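Local coordinates for N-terminal acetyltransferase B complex subunit MDM20 (Candida albicans, PDB 5K04), which probably serves as the non-catalytic subunit of the NatB N-terminal acetyltransferase complex, pairing with the NAT3 chain and contributing to the site where coenzyme A is bound, at residues 367-373 against 405-411. Sequence-based numbering, arbitrary orientation.
With COA (coenzyme A), chain D.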
ATOM      1  N   TYR A 367     -17.209  20.170  -0.974  1.00 59.06           N
ATOM      2  CA  TYR A 367     -16.193  19.140  -0.797  1.00 52.09           C
ATOM      3  C   TYR A 367     -14.924  19.410  -1.605  1.00 49.03           C
ATOM      4  O   TYR A 367     -14.049  18.539  -1.681  1.00 39.87           O
ATOM      5  CB  TYR A 367     -16.790  17.771  -1.142  1.00 51.22           C
ATOM      6  CG  TYR A 367     -17.833  17.312  -0.142  1.00 53.78           C
ATOM      7  CD1 TYR A 367     -17.458  16.744   1.074  1.00 51.67           C
ATOM      8  CD2 TYR A 367     -19.195  17.451  -0.409  1.00 59.39           C
ATOM      9  CE1 TYR A 367     -18.419  16.327   2.004  1.00 55.41           C
ATOM     10  CE2 TYR A 367     -20.157  17.040   0.513  1.00 60.83           C
ATOM     11  CZ  TYR A 367     -19.763  16.479   1.719  1.00 55.94           C
ATOM     12  OH  TYR A 367     -20.710  16.067   2.625  1.00 51.75           O
ATOM     13  N   ASP A 368     -14.810  20.589  -2.207  1.00 54.23           N
ATOM     14  CA  ASP A 368     -13.585  21.011  -2.866  1.00 58.03           C
ATOM     15  C   ASP A 368     -12.643  21.669  -1.867  1.00 53.78           C
ATOM     16  O   ASP A 368     -13.070  22.321  -0.914  1.00 45.43           O
ATOM     17  CB  ASP A 368     -13.891  21.990  -4.002  1.00 57.10           C
ATOM     18  CG  ASP A 368     -14.248  21.285  -5.306  1.00 52.15           C
ATOM     19  OD1 ASP A 368     -13.660  20.217  -5.629  1.00 39.76           O
ATOM     20  OD2 ASP A 368     -15.105  21.825  -6.015  1.00 46.70           O
ATOM     21  N   SER A 369     -11.347  21.482  -2.086  1.00 55.03           N
ATOM     22  CA  SER A 369     -10.374  22.234  -1.313  1.00 45.13           C
ATOM     23  C   SER A 369     -10.248  23.653  -1.873  1.00 49.58           C
ATOM     24  O   SER A 369     -10.587  23.930  -3.028  1.00 39.30           O
ATOM     25  CB  SER A 369      -9.021  21.529  -1.310  1.00 38.52           C
ATOM     26  OG  SER A 369      -9.047  20.340  -0.531  1.00 38.30           O
ATOM     27  N   ASN A 370      -9.797  24.564  -1.019  1.00 51.98           N
ATOM     28  CA  ASN A 370      -9.578  25.940  -1.433  1.00 44.89           C
ATOM     29  C   ASN A 370      -8.190  26.066  -2.043  1.00 51.04           C
ATOM     30  O   ASN A 370      -7.194  25.853  -1.338  1.00 39.46           O
ATOM     31  CB  ASN A 370      -9.702  26.876  -0.257  1.00 42.68           C
ATOM     32  CG  ASN A 370      -9.571  28.330  -0.660  1.00 47.31           C
ATOM     33  OD1 ASN A 370      -9.130  28.647  -1.760  1.00 37.15           O
ATOM     34  ND2 ASN A 370      -9.973  29.228   0.239  1.00 54.31           N
ATOM     35  N   PRO A 371      -8.075  26.437  -3.316  1.00 51.14           N
ATOM     36  CA  PRO A 371      -6.748  26.485  -3.945  1.00 45.42           C
ATOM     37  C   PRO A 371      -5.756  27.410  -3.242  1.00 42.03           C
ATOM     38  O   PRO A 371      -4.548  27.242  -3.439  1.00 31.72           O
ATOM     39  CB  PRO A 371      -7.052  26.964  -5.372  1.00 42.77           C
ATOM     40  CG  PRO A 371      -8.501  26.647  -5.584  1.00 43.00           C
ATOM     41  CD  PRO A 371      -9.152  26.822  -4.248  1.00 39.64           C
ATOM     42  N   VAL A 372      -6.217  28.371  -2.425  1.00 47.52           N
ATOM     43  CA  VAL A 372      -5.286  29.233  -1.686  1.00 54.29           C
ATOM     44  C   VAL A 372      -4.370  28.418  -0.792  1.00 47.83           C
ATOM     45  O   VAL A 372      -3.246  28.837  -0.485  1.00 31.42           O
ATOM     46  CB  VAL A 372      -6.038  30.262  -0.829  1.00 59.27           C
ATOM     47  CG1 VAL A 372      -5.091  31.345  -0.406  1.00 61.91           C
ATOM     48  CG2 VAL A 372      -7.141  30.849  -1.592  1.00 77.15           C
ATOM     49  N   ASN A 373      -4.843  27.264  -0.331  1.00 43.33           N
ATOM     50  CA  ASN A 373      -4.073  26.490   0.619  1.00 41.76           C
ATOM     51  C   ASN A 373      -3.004  25.649  -0.050  1.00 37.26           C
ATOM     52  O   ASN A 373      -2.273  24.927   0.644  1.00 30.07           O
ATOM     53  CB  ASN A 373      -5.038  25.674   1.463  1.00 42.88           C
ATOM     54  CG  ASN A 373      -5.811  26.562   2.414  1.00 49.00           C
ATOM     55  OD1 ASN A 373      -5.245  27.528   2.948  1.00 30.78           O
ATOM     56  ND2 ASN A 373      -7.104  26.274   2.610  1.00 46.67           N
ATOM     57  N   ASP A 405     -11.482  25.096   5.337  1.00 54.28           N
ATOM     58  CA  ASP A 405     -11.136  24.135   4.286  1.00 51.27           C
ATOM     59  C   ASP A 405     -11.091  22.732   4.896  1.00 46.18           C
ATOM     60  O   ASP A 405     -10.031  22.117   5.041  1.00 33.64           O
ATOM     61  CB  ASP A 405      -9.785  24.544   3.628  1.00 46.29           C
ATOM     62  CG  ASP A 405      -9.590  23.938   2.240  1.00 46.36           C
ATOM     63  OD1 ASP A 405     -10.504  23.229   1.760  1.00 42.07           O
ATOM     64  OD2 ASP A 405      -8.518  24.170   1.636  1.00 32.85           O
ATOM     65  N   LYS A 406     -12.287  22.203   5.205  1.00 49.84           N
ATOM     66  CA  LYS A 406     -12.461  21.136   6.195  1.00 47.94           C
ATOM     67  C   LYS A 406     -12.032  19.758   5.712  1.00 42.82           C
ATOM     68  O   LYS A 406     -11.823  18.871   6.546  1.00 36.16           O
ATOM     69  CB  LYS A 406     -13.925  21.041   6.627  1.00 62.30           C
ATOM     70  CG  LYS A 406     -14.499  22.271   7.307  1.00 79.75           C
ATOM     71  CD  LYS A 406     -15.837  22.686   6.693  1.00 90.23           C
ATOM     72  CE  LYS A 406     -16.755  21.493   6.462  1.00 94.95           C
ATOM     73  NZ  LYS A 406     -17.090  20.765   7.718  1.00100.69           N
ATOM     74  N   TYR A 407     -11.954  19.529   4.398  1.00 49.11           N
ATOM     75  CA  TYR A 407     -11.587  18.214   3.873  1.00 47.72           C
ATOM     76  C   TYR A 407     -10.248  18.239   3.140  1.00 43.66           C
ATOM     77  O   TYR A 407      -9.938  17.306   2.391  1.00 28.72           O
ATOM     78  CB  TYR A 407     -12.688  17.675   2.952  1.00 50.59           C
ATOM     79  CG  TYR A 407     -14.094  17.800   3.528  1.00 49.98           C
ATOM     80  CD1 TYR A 407     -14.533  16.950   4.533  1.00 46.62           C
ATOM     81  CD2 TYR A 407     -14.969  18.789   3.085  1.00 49.47           C
ATOM     82  CE1 TYR A 407     -15.811  17.069   5.082  1.00 52.41           C
ATOM     83  CE2 TYR A 407     -16.249  18.920   3.621  1.00 52.58           C
ATOM     84  CZ  TYR A 407     -16.663  18.049   4.622  1.00 50.64           C
ATOM     85  OH  TYR A 407     -17.917  18.161   5.162  1.00 40.23           O
ATOM     86  N   ASN A 408      -9.449  19.292   3.333  1.00 47.45           N
ATOM     87  CA  ASN A 408      -8.147  19.356   2.688  1.00 41.30           C
ATOM     88  C   ASN A 408      -7.235  18.341   3.350  1.00 39.37           C
ATOM     89  O   ASN A 408      -6.789  18.536   4.483  1.00 34.17           O
ATOM     90  CB  ASN A 408      -7.562  20.757   2.776  1.00 46.03           C
ATOM     91  CG  ASN A 408      -6.284  20.903   1.955  1.00 40.59           C
ATOM     92  OD1 ASN A 408      -5.433  20.006   1.923  1.00 40.53           O
ATOM     93  ND2 ASN A 408      -6.158  22.031   1.271  1.00 54.27           N
ATOM     94  N   TYR A 409      -6.962  17.249   2.636  1.00 43.37           N
ATOM     95  CA  TYR A 409      -6.233  16.143   3.236  1.00 42.84           C
ATOM     96  C   TYR A 409      -4.761  16.482   3.439  1.00 40.77           C
ATOM     97  O   TYR A 409      -4.156  16.035   4.421  1.00 38.69           O
ATOM     98  CB  TYR A 409      -6.411  14.877   2.387  1.00 36.65           C
ATOM     99  CG  TYR A 409      -5.681  14.860   1.061  1.00 35.90           C
ATOM    100  CD1 TYR A 409      -4.319  14.587   0.993  1.00 39.60           C
ATOM    101  CD2 TYR A 409      -6.353  15.086  -0.131  1.00 38.39           C
ATOM    102  CE1 TYR A 409      -3.643  14.558  -0.223  1.00 45.79           C
ATOM    103  CE2 TYR A 409      -5.669  15.071  -1.366  1.00 39.24           C
ATOM    104  CZ  TYR A 409      -4.323  14.811  -1.403  1.00 44.21           C
ATOM    105  OH  TYR A 409      -3.647  14.768  -2.611  1.00 43.67           O
ATOM    106  N   LYS A 410      -4.162  17.270   2.539  1.00 40.75           N
ATOM    107  CA  LYS A 410      -2.750  17.592   2.712  1.00 37.14           C
ATOM    108  C   LYS A 410      -2.529  18.352   4.010  1.00 37.76           C
ATOM    109  O   LYS A 410      -1.572  18.079   4.741  1.00 29.81           O
ATOM    110  CB  LYS A 410      -2.216  18.387   1.516  1.00 35.52           C
ATOM    111  CG  LYS A 410      -2.079  17.542   0.249  1.00 33.81           C
ATOM    112  CD  LYS A 410      -1.076  18.129  -0.726  1.00 34.56           C
ATOM    113  CE  LYS A 410      -1.506  19.454  -1.280  1.00 36.23           C
ATOM    114  NZ  LYS A 410      -2.731  19.350  -2.080  1.00 45.22           N
ATOM    115  N   LEU A 411      -3.417  19.294   4.322  1.00 44.19           N
ATOM    116  CA  LEU A 411      -3.299  20.015   5.585  1.00 43.42           C
ATOM    117  C   LEU A 411      -3.460  19.063   6.756  1.00 40.40           C
ATOM    118  O   LEU A 411      -2.778  19.208   7.779  1.00 29.13           O
ATOM    119  CB  LEU A 411      -4.333  21.146   5.671  1.00 36.66           C
ATOM    120  CG  LEU A 411      -4.368  22.247   4.601  1.00 44.21           C
ATOM    121  CD1 LEU A 411      -5.538  23.242   4.854  1.00 37.96           C
ATOM    122  CD2 LEU A 411      -3.045  22.993   4.519  1.00 44.40           C
TER
HETATM  123  N1A COA D 202     -18.074  23.016  -9.085  1.00 77.18           N
HETATM  124  C2A COA D 202     -19.141  23.565  -9.981  1.00 82.88           C
HETATM  125  N3A COA D 202     -19.252  22.694 -11.223  1.00 91.95           N
HETATM  126  C4A COA D 202     -18.403  21.539 -11.587  1.00 83.89           C
HETATM  127  C5A COA D 202     -17.197  21.066 -10.629  1.00 83.93           C
HETATM  128  C6A COA D 202     -17.104  21.861  -9.267  1.00 79.97           C
HETATM  129  N6A COA D 202     -16.198  21.533  -8.218  1.00 84.72           N
HETATM  130  N7A COA D 202     -16.557  19.743 -11.134  1.00 88.51           N
HETATM  131  C8A COA D 202     -17.277  19.193 -12.418  1.00 83.02           C
HETATM  132  N9A COA D 202     -18.408  20.371 -12.538  1.00 72.76           N
HETATM  133  C1B COA D 202     -19.575  20.126 -13.643  1.00 66.11           C
HETATM  134  C2B COA D 202     -19.943  21.355 -14.533  1.00 63.07           C
HETATM  135  O2B COA D 202     -21.177  22.078 -14.536  1.00 59.37           O
HETATM  136  C3B COA D 202     -19.041  20.908 -15.661  1.00 55.30           C
HETATM  137  O3B COA D 202     -18.671  21.516 -16.902  1.00 40.88           O
HETATM  138  P3B COA D 202     -17.797  22.749 -17.524  1.00 29.07           P
HETATM  139  O7A COA D 202     -16.686  22.107 -18.335  1.00 36.21           O
HETATM  140  O8A COA D 202     -18.781  23.465 -18.458  1.00 40.27           O
HETATM  141  O9A COA D 202     -17.301  23.557 -16.347  1.00 25.88           O
HETATM  142  C4B COA D 202     -18.839  19.311 -15.455  1.00 46.32           C
HETATM  143  O4B COA D 202     -19.417  18.770 -14.197  1.00 55.68           O
HETATM  144  C5B COA D 202     -17.637  18.583 -16.170  1.00 46.73           C
HETATM  145  O5B COA D 202     -16.275  18.724 -15.756  1.00 28.45           O
HETATM  146  P1A COA D 202     -14.835  17.992 -15.795  1.00  8.41           P
HETATM  147  O1A COA D 202     -14.952  16.846 -16.729  1.00 14.90           O
HETATM  148  O2A COA D 202     -13.796  19.012 -16.150  1.00 22.31           O
HETATM  149  O3A COA D 202     -14.627  17.513 -14.319  1.00 15.92           O
HETATM  150  P2A COA D 202     -13.467  17.063 -13.294  1.00 11.63           P
HETATM  151  O4A COA D 202     -13.064  18.285 -12.521  1.00 24.89           O
HETATM  152  O5A COA D 202     -12.438  16.339 -14.014  1.00 15.74           O
HETATM  153  O6A COA D 202     -14.313  16.121 -12.304  1.00 16.65           O
HETATM  154  CBP COA D 202     -15.747  15.135 -10.292  1.00 47.53           C
HETATM  155  CCP COA D 202     -15.609  16.044 -11.696  1.00 30.50           C
HETATM  156  CDP COA D 202     -17.303  15.250  -9.664  1.00 39.07           C
HETATM  157  CEP COA D 202     -15.329  13.524 -10.610  1.00 39.86           C
HETATM  158  CAP COA D 202     -14.617  15.775  -9.137  1.00 44.20           C
HETATM  159  OAP COA D 202     -14.485  17.176  -9.079  1.00 30.73           O
HETATM  160  C9P COA D 202     -14.278  14.760  -7.931  1.00 50.73           C
HETATM  161  O9P COA D 202     -14.910  14.783  -6.728  1.00 50.86           O
HETATM  162  N8P COA D 202     -13.688  13.421  -8.350  1.00 47.18           N
HETATM  163  C7P COA D 202     -14.120  12.061  -7.682  1.00 57.70           C
HETATM  164  C6P COA D 202     -15.254  12.114  -6.594  1.00 64.99           C
HETATM  165  C5P COA D 202     -16.839  12.399  -6.909  1.00 62.58           C
HETATM  166  O5P COA D 202     -17.537  13.395  -6.350  1.00 67.23           O
HETATM  167  N4P COA D 202     -17.446  11.547  -7.954  1.00 75.74           N
HETATM  168  C3P COA D 202     -17.987  11.412  -9.288  1.00 68.80           C
HETATM  169  C2P COA D 202     -19.014  12.227 -10.057  1.00 49.12           C
HETATM  170  S1P COA D 202     -20.737  12.270  -9.665  1.00 21.15           S
HETATM  171  O   HOH W   1     -12.371  21.394   2.035  1.00 31.16           O
HETATM  172  O   HOH W   2      -3.345  22.415  -0.080  1.00 34.77           O
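Asp405 binds Asn370 and Asn373 across two helix-entry loops of an all-helical, TPR-like scaffold. Residues 367-373 lead into helix 372-383. Residues 405-411 leave helix 388-404, make a type I beta turn from Asp405 to Asn408 and enter helix 409-419.

The tight part is centred on the carboxylate of Asp405, which is buried. Its OD2 takes three bonds. Asn373 ND2 meets Asp405 OD2 on the anti side at 2.7 Å, and the amide and carboxylate planes are nearly coplanar. Asn370 N reaches Asp405 OD2 from above the carboxylate plane at 3.0 Å. Asn408 ND2 also comes from out of that plane, on a nearly straight bond (174°). Three donors should favour the charged form and hold the group against rotation. With chi1 at -159°, CG of Asp405 is swung opposite the backbone N and the carboxylate reaches across to residues 367-373. Asn408 is the N-cap of its helix, with OD1 accepting from Leu411 N. Leu411 CD1 packs against the amide of Asn373, while its side chain also touches Leu398, Leu401 and Leu402 of helix 388-404.

The other end is looser and partly exposed. A water there joins Asp368 O, Asp405 OD1 and Tyr407 N. Asp368 turns away to the cofactor: OD1 forms a salt bridge with Arg85 of the NAT3 chain, and Asp368 OD2 lies 2.5 Å from N6A of coenzyme A, a separation too short to be taken at face value. The NAT3 chain packs on this end, Leu23 against Tyr367 and Pro22 against Tyr407. Tyr367 and Tyr407 form an offset stack, with centroids 4.8 Å apart and planes at 30°. Lys406 CB lies over one face of the Tyr407 ring, and Tyr367 CD1 sits over the opposite face, toward its rim, 3.6 Å from Tyr407 CE2.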